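Local coordinates for protein beta-xylanase (PDB 7NWN) that probably binds plant cell-wall carbohydrate, as a family 9 carbohydrate-binding module belonging to a hyperthermostable multimodular xylanase, at residues A[55-60]-A[168-173]; A[96-101]-A[150-155]; A[100-105]-A[159-164]. All blocks are in the same frame, centred on the assembly; numbering follows the deposited sequence. Where two conformers were deposited one is given.

Contact 1: A[55-60]-A[168-173]. With CA (calcium ion), chain Q.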
loop_
_atom_site.group_PDB
_atom_site.type_symbol
_atom_site.label_atom_id
_atom_site.label_comp_id
_atom_site.label_asym_id
_atom_site.label_seq_id
_atom_site.Cartn_x
_atom_site.Cartn_y
_atom_site.Cartn_z
ATOM N N THR A 55 10.785 -8.342 -16.050
ATOM C CA THR A 55 10.735 -9.261 -14.916
ATOM C C THR A 55 9.452 -10.076 -15.045
ATOM O O THR A 55 8.491 -9.593 -15.634
ATOM C CB THR A 55 10.722 -8.511 -13.572
ATOM O OG1 THR A 55 10.672 -9.515 -12.566
ATOM C CG2 THR A 55 9.562 -7.551 -13.406
ATOM N N GLN A 56 9.396 -11.293 -14.499
ATOM C CA GLN A 56 8.113 -11.988 -14.543
ATOM C C GLN A 56 7.299 -11.702 -13.270
ATOM O O GLN A 56 6.207 -12.251 -13.099
ATOM C CB GLN A 56 8.274 -13.502 -14.713
ATOM C CG GLN A 56 9.232 -13.946 -15.804
ATOM C CD GLN A 56 8.504 -14.206 -17.093
ATOM O OE1 GLN A 56 8.088 -13.281 -17.790
ATOM N NE2 GLN A 56 8.342 -15.479 -17.409
ATOM N N THR A 57 7.848 -10.876 -12.365
ATOM C CA THR A 57 7.104 -10.425 -11.189
ATOM C C THR A 57 6.032 -9.420 -11.601
ATOM O O THR A 57 6.291 -8.558 -12.421
ATOM C CB THR A 57 8.027 -9.814 -10.138
ATOM O OG1 THR A 57 8.831 -10.926 -9.762
ATOM C CG2 THR A 57 7.325 -9.243 -8.913
ATOM N N ASN A 58 4.811 -9.581 -11.078
ATOM C CA ASN A 58 3.780 -8.578 -11.276
ATOM C C ASN A 58 2.953 -8.518 -9.995
ATOM O O ASN A 58 3.153 -9.351 -9.109
ATOM C CB ASN A 58 2.937 -8.772 -12.538
ATOM C CG ASN A 58 2.263 -10.121 -12.540
ATOM O OD1 ASN A 58 1.188 -10.280 -11.980
ATOM N ND2 ASN A 58 2.917 -11.107 -13.126
ATOM N N ALA A 59 2.083 -7.498 -9.897
ATOM C CA ALA A 59 1.399 -7.244 -8.649
ATOM C C ALA A 59 0.092 -6.522 -8.928
ATOM O O ALA A 59 -0.085 -5.942 -9.997
ATOM C CB ALA A 59 2.267 -6.413 -7.730
ATOM N N LYS A 60 -0.779 -6.538 -7.913
ATOM C CA LYS A 60 -2.001 -5.763 -7.921
ATOM C C LYS A 60 -2.291 -5.360 -6.483
ATOM O O LYS A 60 -1.734 -5.929 -5.539
ATOM C CB LYS A 60 -3.113 -6.599 -8.559
ATOM C CG LYS A 60 -3.190 -8.050 -8.076
ATOM C CD LYS A 60 -4.265 -8.881 -8.787
ATOM C CE LYS A 60 -4.269 -10.383 -8.520
ATOM N NZ LYS A 60 -5.328 -11.067 -9.316
ATOM N N VAL A 168 6.533 -2.230 -5.497
ATOM C CA VAL A 168 7.023 -3.558 -5.184
ATOM C C VAL A 168 8.518 -3.549 -5.468
ATOM O O VAL A 168 8.919 -3.143 -6.548
ATOM C CB VAL A 168 6.334 -4.578 -6.098
ATOM C CG1 VAL A 168 6.939 -5.988 -5.998
ATOM C CG2 VAL A 168 4.825 -4.585 -5.862
ATOM N N ASN A 169 9.299 -4.060 -4.531
ATOM C CA ASN A 169 10.708 -4.389 -4.738
ATOM C C ASN A 169 10.811 -5.885 -5.053
ATOM O O ASN A 169 10.344 -6.719 -4.262
ATOM C CB ASN A 169 11.465 -4.119 -3.453
ATOM C CG ASN A 169 11.346 -2.648 -3.065
ATOM O OD1 ASN A 169 11.471 -1.758 -3.920
ATOM N ND2 ASN A 169 11.155 -2.380 -1.780
ATOM N N GLU A 170 11.389 -6.199 -6.218
ATOM C CA GLU A 170 11.640 -7.571 -6.597
ATOM C C GLU A 170 13.114 -7.920 -6.445
ATOM O O GLU A 170 13.954 -7.315 -7.120
ATOM C CB GLU A 170 11.312 -7.896 -8.043
ATOM C CG GLU A 170 11.569 -9.420 -8.183
ATOM C CD GLU A 170 11.782 -9.826 -9.607
ATOM O OE1 GLU A 170 11.460 -9.000 -10.528
ATOM O OE2 GLU A 170 12.257 -10.941 -9.784
ATOM N N ALA A 171 13.389 -8.908 -5.586
ATOM C CA ALA A 171 14.735 -9.411 -5.355
ATOM C C ALA A 171 14.879 -10.776 -6.015
ATOM O O ALA A 171 13.889 -11.476 -6.125
ATOM C CB ALA A 171 15.055 -9.523 -3.894
ATOM N N ASP A 172 16.109 -11.195 -6.359
ATOM C CA ASP A 172 16.293 -12.514 -6.977
ATOM C C ASP A 172 17.124 -13.406 -6.054
ATOM O O ASP A 172 17.439 -13.004 -4.923
ATOM C CB ASP A 172 16.839 -12.377 -8.403
ATOM C CG ASP A 172 18.310 -11.955 -8.458
ATOM O OD1 ASP A 172 18.961 -11.707 -7.378
ATOM O OD2 ASP A 172 18.797 -11.868 -9.587
ATOM N N SER A 173 17.524 -14.598 -6.549
ATOM C CA SER A 173 18.236 -15.528 -5.685
ATOM C C SER A 173 19.653 -15.055 -5.370
ATOM O O SER A 173 20.292 -15.636 -4.496
ATOM C CB SER A 173 18.247 -16.926 -6.237
ATOM O OG SER A 173 18.796 -16.928 -7.531
HETATM CA CA CA Q . 11.627 -12.177 -6.028
HETATM O O HOH W 1 13.109 -10.766 -12.155
HETATM O O HOH W 2 12.336 -12.958 -8.393
#
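Glu170 reaches from strand 161-171 toward Thr55 and Thr57, and its course can be traced atom by atom. CB opens the path with CG set opposite the backbone N (chi1 -176°), and the chain stays extended beyond CG, which carries the carboxylate out to the level of Thr57 OG1, with Thr55 beyond it. CG passes Thr57 OG1 at 3.5 Å and is equally near the calcium ion. CD lies 3.2 Å from Thr57 OG1, a contact in which the angles to both carboxylate oxygens are poor for hydrogen bonding; that hydroxyl instead makes a weak bond to Asp78 OD1. At the tip, OE1 faces Thr55 OG1, but the modelled separation is too short to be trusted, so no bond type follows. OE2 has clearer partners: water 1 and water 2 each donate to it, both at 2.5 Å. Water 2 is itself a calcium ligand at 2.6 Å, which makes Glu170 a second-shell residue, consistent with its OE2 standing 4.0 Å from the ion. The neighbouring Ala171 O binds the calcium directly, at 2.4 Å. On the facing segment, Thr55 OG1 accepts from Thr57 N in an ST turn, although the short approach makes the hydroxyl's position less certain. Farther along, the polar layer gives way to hydrocarbon, with Ala59 CB against Val168 CG2 at 3.7 Å and Val76 covering Ala59. These two strands belong to opposing sheets of the beta-sandwich, and the polar end of their contact borders a calcium site completed by Asp78, Val80 and Asp92.

Contact 2: A[96-101]-A[150-155]. With CA (calcium ion), chain S; EDO (1,2-ethanediol), chain J.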
loop_
_atom_site.group_PDB
_atom_site.type_symbol
_atom_site.label_atom_id
_atom_site.label_comp_id
_atom_site.label_asym_id
_atom_site.label_seq_id
_atom_site.Cartn_x
_atom_site.Cartn_y
_atom_site.Cartn_z
ATOM N N ILE A 96 4.484 1.454 0.798
ATOM C CA ILE A 96 3.276 2.271 0.765
ATOM C C ILE A 96 3.719 3.666 1.199
ATOM O O ILE A 96 4.388 3.793 2.206
ATOM C CB ILE A 96 2.173 1.685 1.694
ATOM C CG1 ILE A 96 1.726 0.307 1.161
ATOM C CG2 ILE A 96 0.943 2.616 1.784
ATOM C CD1 ILE A 96 1.132 -0.556 2.262
ATOM N N PHE A 97 3.337 4.663 0.413
ATOM C CA PHE A 97 3.641 6.060 0.671
ATOM C C PHE A 97 2.315 6.805 0.831
ATOM O O PHE A 97 1.400 6.551 0.049
ATOM C CB PHE A 97 4.346 6.623 -0.568
ATOM C CG PHE A 97 5.592 5.895 -1.058
ATOM C CD1 PHE A 97 5.495 4.700 -1.765
ATOM C CD2 PHE A 97 6.857 6.442 -0.844
ATOM C CE1 PHE A 97 6.629 4.082 -2.282
ATOM C CE2 PHE A 97 8.005 5.838 -1.363
ATOM C CZ PHE A 97 7.882 4.657 -2.080
ATOM N N LEU A 98 2.239 7.719 1.812
ATOM C CA LEU A 98 1.037 8.522 2.011
ATOM C C LEU A 98 1.409 9.983 2.328
ATOM O O LEU A 98 2.267 10.243 3.182
ATOM C CB LEU A 98 0.222 7.923 3.163
ATOM C CG LEU A 98 -1.239 8.390 3.257
ATOM C CD1 LEU A 98 -2.064 7.899 2.071
ATOM C CD2 LEU A 98 -1.845 7.931 4.591
ATOM N N ASP A 99 0.756 10.917 1.620
ATOM C CA ASP A 99 0.813 12.347 1.933
ATOM C C ASP A 99 -0.588 12.690 2.445
ATOM O O ASP A 99 -1.493 12.923 1.636
ATOM C CB ASP A 99 1.190 13.129 0.668
ATOM C CG ASP A 99 1.065 14.675 0.696
ATOM O OD1 ASP A 99 0.902 15.285 1.790
ATOM O OD2 ASP A 99 1.087 15.242 -0.415
ATOM N N GLU A 100 -0.738 12.587 3.770
ATOM C CA GLU A 100 -2.049 12.552 4.414
ATOM C C GLU A 100 -2.731 13.918 4.300
ATOM O O GLU A 100 -3.929 13.971 4.055
ATOM C CB GLU A 100 -1.908 12.147 5.884
ATOM C CG GLU A 100 -3.222 11.753 6.528
ATOM C CD GLU A 100 -3.130 11.317 7.980
ATOM O OE1 GLU A 100 -2.019 11.220 8.523
ATOM O OE2 GLU A 100 -4.175 11.053 8.558
ATOM N N ASN A 101 -1.970 15.015 4.450
ATOM C CA ASN A 101 -2.573 16.345 4.339
ATOM C C ASN A 101 -2.681 16.792 2.884
ATOM O O ASN A 101 -3.264 17.823 2.628
ATOM C CB ASN A 101 -1.835 17.417 5.152
ATOM C CG ASN A 101 -1.732 17.095 6.632
ATOM O OD1 ASN A 101 -2.558 16.381 7.210
ATOM N ND2 ASN A 101 -0.685 17.584 7.268
ATOM N N ILE A 150 -3.079 1.389 7.832
ATOM C CA ILE A 150 -2.405 2.597 8.295
ATOM C C ILE A 150 -3.419 3.503 9.027
ATOM O O ILE A 150 -4.372 3.950 8.424
ATOM C CB ILE A 150 -1.774 3.315 7.096
ATOM C CG1 ILE A 150 -0.652 2.490 6.462
ATOM C CG2 ILE A 150 -1.303 4.693 7.548
ATOM C CD1 ILE A 150 -0.332 2.912 5.047
ATOM N N ALA A 151 -3.230 3.679 10.329
ATOM C CA ALA A 151 -4.063 4.538 11.166
ATOM C C ALA A 151 -3.861 5.994 10.695
ATOM O O ALA A 151 -2.726 6.424 10.484
ATOM C CB ALA A 151 -3.583 4.332 12.588
ATOM N N LEU A 152 -4.963 6.697 10.395
ATOM C CA LEU A 152 -4.963 8.067 9.900
ATOM C C LEU A 152 -5.070 9.029 11.084
ATOM O O LEU A 152 -5.712 8.708 12.090
ATOM C CB LEU A 152 -6.168 8.210 8.973
ATOM C CG LEU A 152 -6.025 7.389 7.693
ATOM C CD1 LEU A 152 -7.343 7.351 6.906
ATOM C CD2 LEU A 152 -4.875 7.961 6.849
ATOM N N SER A 153 -4.401 10.178 10.997
ATOM C CA SER A 153 -4.418 11.109 12.121
ATOM C C SER A 153 -5.479 12.168 11.855
ATOM O O SER A 153 -6.080 12.666 12.787
ATOM C CB SER A 153 -3.081 11.788 12.368
ATOM O OG SER A 153 -2.601 12.279 11.125
ATOM N N LYS A 154 -5.627 12.566 10.595
ATOM C CA LYS A 154 -6.707 13.444 10.176
ATOM C C LYS A 154 -7.957 12.583 9.983
ATOM O O LYS A 154 -7.868 11.503 9.403
ATOM C CB LYS A 154 -6.282 14.150 8.883
ATOM C CG LYS A 154 -7.396 14.372 7.863
ATOM C CD LYS A 154 -6.981 15.091 6.590
ATOM C CE LYS A 154 -6.300 16.417 6.868
ATOM N NZ LYS A 154 -6.568 17.412 5.804
ATOM N N LYS A 155 -9.113 13.055 10.470
ATOM C CA LYS A 155 -10.377 12.350 10.290
ATOM C C LYS A 155 -10.752 12.364 8.813
ATOM O O LYS A 155 -10.945 13.421 8.238
ATOM C CB LYS A 155 -11.513 13.040 11.050
ATOM C CG LYS A 155 -11.849 12.409 12.396
ATOM C CD LYS A 155 -10.793 12.646 13.468
ATOM C CE LYS A 155 -11.221 12.250 14.869
ATOM N NZ LYS A 155 -10.184 12.600 15.875
HETATM CA CA CA S . 2.127 15.835 3.476
HETATM C C1 EDO J . -9.688 8.915 14.392
HETATM O O1 EDO J . -10.428 9.357 13.264
HETATM C C2 EDO J . -8.259 9.294 14.327
HETATM O O2 EDO J . -8.006 10.602 14.819
HETATM O O HOH W 3 -5.928 15.390 3.081
HETATM O O HOH W 4 -2.531 15.102 9.667
HETATM O O HOH W 5 3.729 16.450 1.646
#
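Glu100 meets Ser153 and Lys154 with three hydrogen bonds, closing one end of the beta-sandwich interface where strands 93-99 and 143-151 of the two sheets face each other. Ser153 N donates to Glu100 OE2 at 2.6 Å, where OE2 offers its syn lone pair. Lys154 N reaches the same OE2 at 2.9 Å but from above the carboxylate plane, 48° out of it. The second oxygen, OE1, accepts from Ser153 OG at 2.9 Å and also forms a salt bridge with Arg132, so both oxygens are engaged and rotation of the group is restricted. Arg132 and two backbone N-H groups around the carboxylate would be expected to favour its charged form. An extended chain, with CG opposite the backbone N (chi1 -166°), carries the group across to the turn after strand 143-151. Outward from it, water 4 donates to both Asn101 OD1 and Ser153 OG, tying the exposed margin together. End to end, 96-101 and 150-154 run only 4° apart. Inward, the chemistry becomes apolar. Leu98 and Leu152 cross at about a right angle through their CD2 methyls, 3.8 Å apart, while Leu113 packs on Leu98 and Ile150. Deeper still, Ile96 CG2 touches Ile150 CD1 at 3.5 Å.

Contact 3: A[100-105]-A[159-164]. With CA (calcium ion), chain S.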
loop_
_atom_site.group_PDB
_atom_site.type_symbol
_atom_site.label_atom_id
_atom_site.label_comp_id
_atom_site.label_asym_id
_atom_site.label_seq_id
_atom_site.Cartn_x
_atom_site.Cartn_y
_atom_site.Cartn_z
ATOM N N GLU A 100 -0.738 12.587 3.770
ATOM C CA GLU A 100 -2.049 12.552 4.414
ATOM C C GLU A 100 -2.731 13.918 4.300
ATOM O O GLU A 100 -3.929 13.971 4.055
ATOM C CB GLU A 100 -1.908 12.147 5.884
ATOM C CG GLU A 100 -3.222 11.753 6.528
ATOM C CD GLU A 100 -3.130 11.317 7.980
ATOM O OE1 GLU A 100 -2.019 11.220 8.523
ATOM O OE2 GLU A 100 -4.175 11.053 8.558
ATOM N N ASN A 101 -1.970 15.015 4.450
ATOM C CA ASN A 101 -2.573 16.345 4.339
ATOM C C ASN A 101 -2.681 16.792 2.884
ATOM O O ASN A 101 -3.264 17.823 2.628
ATOM C CB ASN A 101 -1.835 17.417 5.152
ATOM C CG ASN A 101 -1.732 17.095 6.632
ATOM O OD1 ASN A 101 -2.558 16.381 7.210
ATOM N ND2 ASN A 101 -0.685 17.584 7.268
ATOM N N PHE A 102 -2.126 16.041 1.927
ATOM C CA PHE A 102 -2.125 16.446 0.524
ATOM C C PHE A 102 -1.415 17.794 0.283
ATOM O O PHE A 102 -1.824 18.557 -0.587
ATOM C CB PHE A 102 -3.541 16.458 -0.038
ATOM C CG PHE A 102 -3.618 16.416 -1.540
ATOM C CD1 PHE A 102 -2.883 15.506 -2.277
ATOM C CD2 PHE A 102 -4.457 17.282 -2.234
ATOM C CE1 PHE A 102 -2.959 15.473 -3.667
ATOM C CE2 PHE A 102 -4.560 17.220 -3.618
ATOM C CZ PHE A 102 -3.804 16.323 -4.340
ATOM N N ASP A 103 -0.317 18.055 1.007
ATOM C CA ASP A 103 0.578 19.185 0.779
ATOM C C ASP A 103 1.268 19.118 -0.578
ATOM O O ASP A 103 1.485 20.153 -1.197
ATOM C CB ASP A 103 1.731 19.217 1.765
ATOM C CG ASP A 103 1.248 19.121 3.183
ATOM O OD1 ASP A 103 0.476 20.002 3.591
ATOM O OD2 ASP A 103 1.635 18.165 3.855
ATOM N N ARG A 104 1.635 17.912 -1.028
ATOM C CA ARG A 104 2.372 17.776 -2.279
ATOM C C ARG A 104 3.687 18.566 -2.226
ATOM O O ARG A 104 4.114 19.101 -3.235
ATOM C CB ARG A 104 1.544 18.321 -3.448
ATOM C CG ARG A 104 0.448 17.404 -3.970
ATOM C CD ARG A 104 -0.700 18.214 -4.562
ATOM N NE ARG A 104 -1.260 19.139 -3.572
ATOM C CZ ARG A 104 -2.229 20.019 -3.804
ATOM N NH1 ARG A 104 -2.770 20.109 -5.005
ATOM N NH2 ARG A 104 -2.661 20.794 -2.829
ATOM N N ALA A 105 4.319 18.660 -1.055
ATOM C CA ALA A 105 5.652 19.223 -0.949
ATOM C C ALA A 105 6.655 18.420 -1.812
ATOM O O ALA A 105 6.356 17.331 -2.333
ATOM C CB ALA A 105 6.036 19.230 0.511
ATOM N N GLY A 159 -14.694 12.659 -0.020
ATOM C CA GLY A 159 -14.082 13.737 -0.772
ATOM C C GLY A 159 -12.663 14.080 -0.312
ATOM O O GLY A 159 -11.960 14.736 -1.060
ATOM N N THR A 160 -12.228 13.630 0.877
ATOM C CA THR A 160 -10.819 13.716 1.248
ATOM C C THR A 160 -9.913 13.258 0.107
ATOM O O THR A 160 -10.207 12.261 -0.573
ATOM C CB THR A 160 -10.478 12.903 2.494
ATOM O OG1 THR A 160 -11.285 13.474 3.516
ATOM C CG2 THR A 160 -9.013 12.982 2.904
ATOM N N ILE A 161 -8.835 14.031 -0.138
ATOM C CA ILE A 161 -7.824 13.620 -1.106
ATOM C C ILE A 161 -6.510 13.484 -0.359
ATOM O O ILE A 161 -6.164 14.371 0.433
ATOM C CB ILE A 161 -7.703 14.541 -2.338
ATOM C CG1 ILE A 161 -9.020 14.603 -3.108
ATOM C CG2 ILE A 161 -6.571 14.101 -3.264
ATOM C CD1 ILE A 161 -9.046 15.647 -4.196
ATOM N N MET A 162 -5.818 12.351 -0.615
ATOM C CA MET A 162 -4.460 12.175 -0.112
ATOM C C MET A 162 -3.513 11.851 -1.273
ATOM O O MET A 162 -3.941 11.385 -2.327
ATOM C CB MET A 162 -4.390 11.094 0.970
ATOM C CG MET A 162 -5.183 11.482 2.200
ATOM S SD MET A 162 -5.281 10.213 3.505
ATOM C CE MET A 162 -6.326 9.009 2.711
ATOM N N GLY A 163 -2.226 12.173 -1.087
ATOM C CA GLY A 163 -1.235 11.626 -1.997
ATOM C C GLY A 163 -0.918 10.181 -1.580
ATOM O O GLY A 163 -0.868 9.870 -0.386
ATOM N N PHE A 164 -0.686 9.331 -2.577
ATOM C CA PHE A 164 -0.425 7.925 -2.315
ATOM C C PHE A 164 0.539 7.413 -3.381
ATOM O O PHE A 164 0.367 7.733 -4.554
ATOM C CB PHE A 164 -1.773 7.184 -2.372
ATOM C CG PHE A 164 -1.692 5.687 -2.269
ATOM C CD1 PHE A 164 -1.585 5.083 -1.022
ATOM C CD2 PHE A 164 -1.690 4.906 -3.406
ATOM C CE1 PHE A 164 -1.471 3.705 -0.937
ATOM C CE2 PHE A 164 -1.539 3.525 -3.307
ATOM C CZ PHE A 164 -1.463 2.941 -2.077
HETATM CA CA CA S . 2.127 15.835 3.476
HETATM O O HOH W 3 -5.928 15.390 3.081
HETATM O O HOH W 5 3.729 16.450 1.646
#
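Phe102 lays its ring against Ile161, and the geometry is that of a CH-pi contact: Ile161 CG2 sits 3.7 Å from the centroid of the Phe102 ring and only 10° off the ring normal. Around this centre, Phe102 CB comes within 3.4 Å of Ile161 O, and CD1 approaches Gly163 N obliquely at 3.6 Å. The ring is brought to the strand by a left-handed backbone conformation at Phe102 (phi 59°) together with CG placed opposite the backbone N (chi1 -161°). Across the ring's other face lies the guanidinium of Arg104, with weak bonds from NE and NH2 to Phe102 O; two conformers were deposited for this arginine, so that cover is less certain. Replacing Phe102 by an alanine is likely to open a gap between the loop and the strand, leaving Ile161 CG2 without its CH-pi partner and the Arg104 guanidinium with no ring to lie over. On the Glu100 side, water 3 donates to Glu100 O at 2.6 Å and to Ile161 O at 2.8 Å, bridging two acceptors that need a donor between them. Met162 CG packs on Glu100 O at 3.3 Å, while SD runs alongside Glu100 CG at 4.0 Å, both side chains pointing the same way. Farther out, Asp103 OD2 binds the calcium ion that Asp99, Asp111 and Asp112 also hold, and Asn101 N bonds to Asp111, fixing the loop's course. The loop links strands 93-99 and 112-118 and folds over the start of strand 161-171, which is paired antiparallel with strand 93-99 and strand 198-202; from the latter, Glu199 touches Phe102.

How the contacts relate
Contacts 2 and 3 sit together, their centres about 8 Å apart, whereas contact 1 lies about 26 and 28 Å from them, centre to centre, across the middle of the chain. Contacts 1 and 3 both use strand 161-171, near its two ends. Contacts 1 and 2 each bridge the two sheets, combining buried apolar pairs with a glutamate: in the first it is held by waters, one of them a calcium ligand; in the second, whose margin is exposed, by direct hydrogen bonds. Contact 3, mostly buried, instead lays a loop on a strand through aromatic and water-mediated contacts. Contacts 2 and 3 share Glu100 and one calcium ion; contact 1 supplies a backbone ligand to another.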